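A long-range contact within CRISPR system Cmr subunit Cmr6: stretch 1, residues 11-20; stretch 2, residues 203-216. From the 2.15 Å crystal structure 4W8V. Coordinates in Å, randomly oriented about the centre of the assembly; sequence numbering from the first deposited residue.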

# COMPACT_ATOMS: atom_id res chain seq x y z
N SER A 11 -15.92 16.28 8.29
CA SER A 11 -15.47 17.56 7.72
C SER A 11 -14.19 17.37 6.90
O SER A 11 -13.59 18.34 6.41
CB SER A 11 -15.23 18.62 8.80
OG SER A 11 -13.98 18.44 9.44
N LEU A 12 -13.78 16.12 6.74
CA LEU A 12 -12.66 15.76 5.87
C LEU A 12 -13.10 15.67 4.42
O LEU A 12 -14.24 15.33 4.13
CB LEU A 12 -12.05 14.42 6.30
CG LEU A 12 -10.84 14.33 7.23
CD1 LEU A 12 -10.59 15.64 7.96
CD2 LEU A 12 -11.05 13.19 8.22
N HIS A 13 -12.18 15.97 3.50
CA HIS A 13 -12.39 15.69 2.09
C HIS A 13 -12.15 14.22 1.82
O HIS A 13 -11.07 13.71 2.09
CB HIS A 13 -11.46 16.54 1.22
CG HIS A 13 -11.81 17.99 1.18
ND1 HIS A 13 -11.08 18.95 1.84
CD2 HIS A 13 -12.83 18.65 0.57
CE1 HIS A 13 -11.62 20.14 1.63
NE2 HIS A 13 -12.69 19.98 0.87
N ALA A 14 -13.15 13.52 1.30
CA ALA A 14 -12.98 12.11 1.02
C ALA A 14 -12.89 11.83 -0.48
O ALA A 14 -13.90 11.87 -1.18
CB ALA A 14 -14.13 11.31 1.63
N ILE A 15 -11.68 11.55 -0.96
CA ILE A 15 -11.50 11.14 -2.35
C ILE A 15 -11.72 9.64 -2.45
O ILE A 15 -11.05 8.86 -1.77
CB ILE A 15 -10.10 11.50 -2.89
CG1 ILE A 15 -9.71 12.93 -2.51
CG2 ILE A 15 -10.06 11.29 -4.40
CD1 ILE A 15 -10.69 13.99 -3.00
N THR A 16 -12.66 9.22 -3.29
CA THR A 16 -12.94 7.80 -3.43
C THR A 16 -12.93 7.32 -4.87
O THR A 16 -13.05 8.10 -5.81
CB THR A 16 -14.29 7.43 -2.82
OG1 THR A 16 -15.35 7.78 -3.72
CG2 THR A 16 -14.49 8.13 -1.48
N GLY A 17 -12.80 6.01 -5.02
CA GLY A 17 -12.95 5.34 -6.30
C GLY A 17 -13.40 3.90 -6.12
O GLY A 17 -13.29 3.34 -5.04
N LYS A 18 -13.91 3.31 -7.19
CA LYS A 18 -14.29 1.90 -7.18
C LYS A 18 -13.23 1.06 -7.88
O LYS A 18 -12.86 1.35 -9.01
CB LYS A 18 -15.64 1.69 -7.84
CG LYS A 18 -16.81 2.31 -7.10
CD LYS A 18 -18.11 1.89 -7.75
CE LYS A 18 -19.30 2.61 -7.18
NZ LYS A 18 -20.49 2.38 -8.04
N PHE A 19 -12.77 0.01 -7.22
CA PHE A 19 -11.68 -0.82 -7.74
C PHE A 19 -12.10 -2.27 -7.81
O PHE A 19 -12.83 -2.75 -6.95
CB PHE A 19 -10.43 -0.67 -6.86
CG PHE A 19 -9.78 0.69 -6.94
CD1 PHE A 19 -10.43 1.81 -6.43
CD2 PHE A 19 -8.53 0.84 -7.51
CE1 PHE A 19 -9.84 3.07 -6.50
CE2 PHE A 19 -7.93 2.09 -7.59
CZ PHE A 19 -8.57 3.20 -7.08
N LYS A 20 -11.68 -2.96 -8.86
CA LYS A 20 -11.93 -4.39 -8.95
C LYS A 20 -10.61 -5.12 -8.86
O LYS A 20 -9.58 -4.56 -9.22
CB LYS A 20 -12.65 -4.76 -10.25
CG LYS A 20 -11.90 -4.37 -11.51
CD LYS A 20 -12.74 -4.64 -12.75
CE LYS A 20 -12.07 -4.10 -14.01
NZ LYS A 20 -10.91 -4.94 -14.43
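Stretch 2, residues 203-216: FLVAVGGRDRELTE

The imidazole of His13 does double duty: its ND1 donates a hydrogen bond to Arg210 O (2.9 Å), while Arg212 CB lies over one ring face, 3.8 Å from the ring centroid. A histidine suits this place because it offers a polar edge to a carbonyl and a flat surface to an aliphatic carbon. Both contacts fall where stretch 2 passes from strand into helix.

Before that turn, residues 203-209 are extended and run antiparallel to strand 13-20, with an angle of 163° between the two directions and axes 4.8 Å apart. Four hydrogen-bonded pairs join them: His13 with Gly209, Ile15 with Val207, Gly17 with Val205, and Phe19 with Phe203. Each pair is bonded in both directions, the shortest link being Phe203 N to Phe19 O at 2.6 Å. Between them lie the non-hydrogen-bonded pairs, where CA-H groups approach carbonyls, as Gly208 CA does His13 O at 3.1 Å.

On the face bearing Ile15 and Phe19, Phe19 CD1 packs against Val205 CG2 at 3.6 Å. Gly17 comes between Ile15 and Phe19 along the strand; a CB there would clash with Phe19 CE1. Gly209 is similarly constrained, since a CB would meet Thr215 OG1. The face with Thr16 and Lys18 is lighter: Ala206 CB lies 3.6 Å from Thr16 CG2, and Leu204 CD1 reaches Lys18 CG at 4.2 Å.

After Arg210, Asp211 caps the helix through weak bonds from Glu213 N and Leu214 N to its OD1. Helix 212-216 runs at -28° to strand 13-20, its axis 8.7 Å away, a gap that Ile15 helps to bridge: its CG1 touches Thr215 CG2 and its CD1 touches Glu216 CG, both at 3.7 Å. Ile15 CD1 also lies over the guanidinium of Arg212, whose NE forms a salt bridge with Glu216 OE2 (3.4 Å).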

# COMPACT_ATOMS: atom_id res chain seq x y z
N PHE A 203 -14.22 -3.27 -4.81
CA PHE A 203 -13.86 -2.67 -3.54
C PHE A 203 -14.00 -1.16 -3.64
O PHE A 203 -13.70 -0.56 -4.67
CB PHE A 203 -12.41 -3.03 -3.12
CG PHE A 203 -12.27 -4.43 -2.62
CD1 PHE A 203 -12.26 -5.50 -3.50
CD2 PHE A 203 -12.14 -4.69 -1.26
CE1 PHE A 203 -12.15 -6.79 -3.03
CE2 PHE A 203 -12.02 -5.98 -0.78
CZ PHE A 203 -12.02 -7.03 -1.66
N LEU A 204 -14.45 -0.54 -2.55
CA LEU A 204 -14.35 0.91 -2.42
C LEU A 204 -13.03 1.29 -1.74
O LEU A 204 -12.68 0.74 -0.70
CB LEU A 204 -15.53 1.45 -1.62
CG LEU A 204 -15.74 2.96 -1.68
CD1 LEU A 204 -16.37 3.34 -3.01
CD2 LEU A 204 -16.62 3.39 -0.54
N VAL A 205 -12.33 2.25 -2.32
CA VAL A 205 -11.02 2.67 -1.85
C VAL A 205 -11.02 4.17 -1.64
O VAL A 205 -11.46 4.92 -2.52
CB VAL A 205 -9.92 2.30 -2.86
CG1 VAL A 205 -8.58 2.87 -2.44
CG2 VAL A 205 -9.85 0.78 -3.06
N ALA A 206 -10.55 4.63 -0.49
CA ALA A 206 -10.65 6.05 -0.17
C ALA A 206 -9.57 6.56 0.76
O ALA A 206 -9.05 5.82 1.59
CB ALA A 206 -12.02 6.33 0.45
N VAL A 207 -9.28 7.85 0.64
CA VAL A 207 -8.41 8.54 1.57
C VAL A 207 -9.06 9.87 1.95
O VAL A 207 -9.85 10.40 1.19
CB VAL A 207 -7.00 8.79 0.98
CG1 VAL A 207 -6.32 7.47 0.64
CG2 VAL A 207 -7.06 9.70 -0.24
N GLY A 208 -8.74 10.41 3.12
CA GLY A 208 -9.35 11.63 3.60
C GLY A 208 -8.40 12.60 4.26
O GLY A 208 -7.36 12.21 4.79
N GLY A 209 -8.76 13.88 4.25
CA GLY A 209 -7.96 14.91 4.88
C GLY A 209 -8.54 16.29 4.68
O GLY A 209 -9.44 16.47 3.87
N ARG A 210 -8.02 17.27 5.41
CA ARG A 210 -8.51 18.63 5.30
C ARG A 210 -8.04 19.27 4.00
O ARG A 210 -8.81 19.90 3.29
CB ARG A 210 -8.05 19.48 6.48
CG ARG A 210 -8.39 18.91 7.84
CD ARG A 210 -7.19 19.02 8.74
NE ARG A 210 -7.53 18.91 10.16
CZ ARG A 210 -7.79 19.95 10.94
NH1 ARG A 210 -7.77 21.18 10.45
NH2 ARG A 210 -8.08 19.76 12.22
N ASP A 211 -6.75 19.13 3.73
CA ASP A 211 -6.15 19.64 2.51
C ASP A 211 -6.61 18.79 1.34
O ASP A 211 -6.20 17.64 1.20
CB ASP A 211 -4.62 19.64 2.62
CG ASP A 211 -3.96 20.52 1.57
OD1 ASP A 211 -4.56 20.75 0.50
OD2 ASP A 211 -2.83 20.98 1.83
N ARG A 212 -7.48 19.35 0.51
CA ARG A 212 -8.02 18.58 -0.60
C ARG A 212 -6.96 18.19 -1.64
O ARG A 212 -6.96 17.06 -2.13
CB ARG A 212 -9.14 19.35 -1.29
CG ARG A 212 -9.69 18.62 -2.48
CD ARG A 212 -10.91 19.30 -3.06
NE ARG A 212 -11.40 18.56 -4.22
CZ ARG A 212 -12.30 17.58 -4.15
NH1 ARG A 212 -12.81 17.22 -2.98
NH2 ARG A 212 -12.68 16.96 -5.26
N GLU A 213 -6.07 19.11 -1.98
CA GLU A 213 -5.09 18.82 -3.01
C GLU A 213 -4.04 17.83 -2.51
O GLU A 213 -3.53 17.01 -3.27
CB GLU A 213 -4.42 20.10 -3.51
N LEU A 214 -3.71 17.90 -1.22
CA LEU A 214 -2.78 16.95 -0.63
C LEU A 214 -3.42 15.56 -0.63
O LEU A 214 -2.78 14.58 -0.99
CB LEU A 214 -2.39 17.35 0.79
CG LEU A 214 -1.34 16.42 1.39
CD1 LEU A 214 0.05 16.80 0.87
CD2 LEU A 214 -1.37 16.40 2.92
N THR A 215 -4.68 15.50 -0.24
CA THR A 215 -5.41 14.24 -0.17
C THR A 215 -5.54 13.62 -1.55
O THR A 215 -5.44 12.40 -1.71
CB THR A 215 -6.80 14.46 0.46
OG1 THR A 215 -6.63 14.96 1.79
CG2 THR A 215 -7.59 13.16 0.52
N GLU A 216 -5.76 14.45 -2.56
CA GLU A 216 -5.89 13.96 -3.93
C GLU A 216 -4.61 13.30 -4.42
O GLU A 216 -4.66 12.27 -5.09
CB GLU A 216 -6.29 15.09 -4.88
CG GLU A 216 -7.79 15.35 -4.90
CD GLU A 216 -8.17 16.52 -5.78
OE1 GLU A 216 -7.29 17.36 -6.09
OE2 GLU A 216 -9.36 16.61 -6.16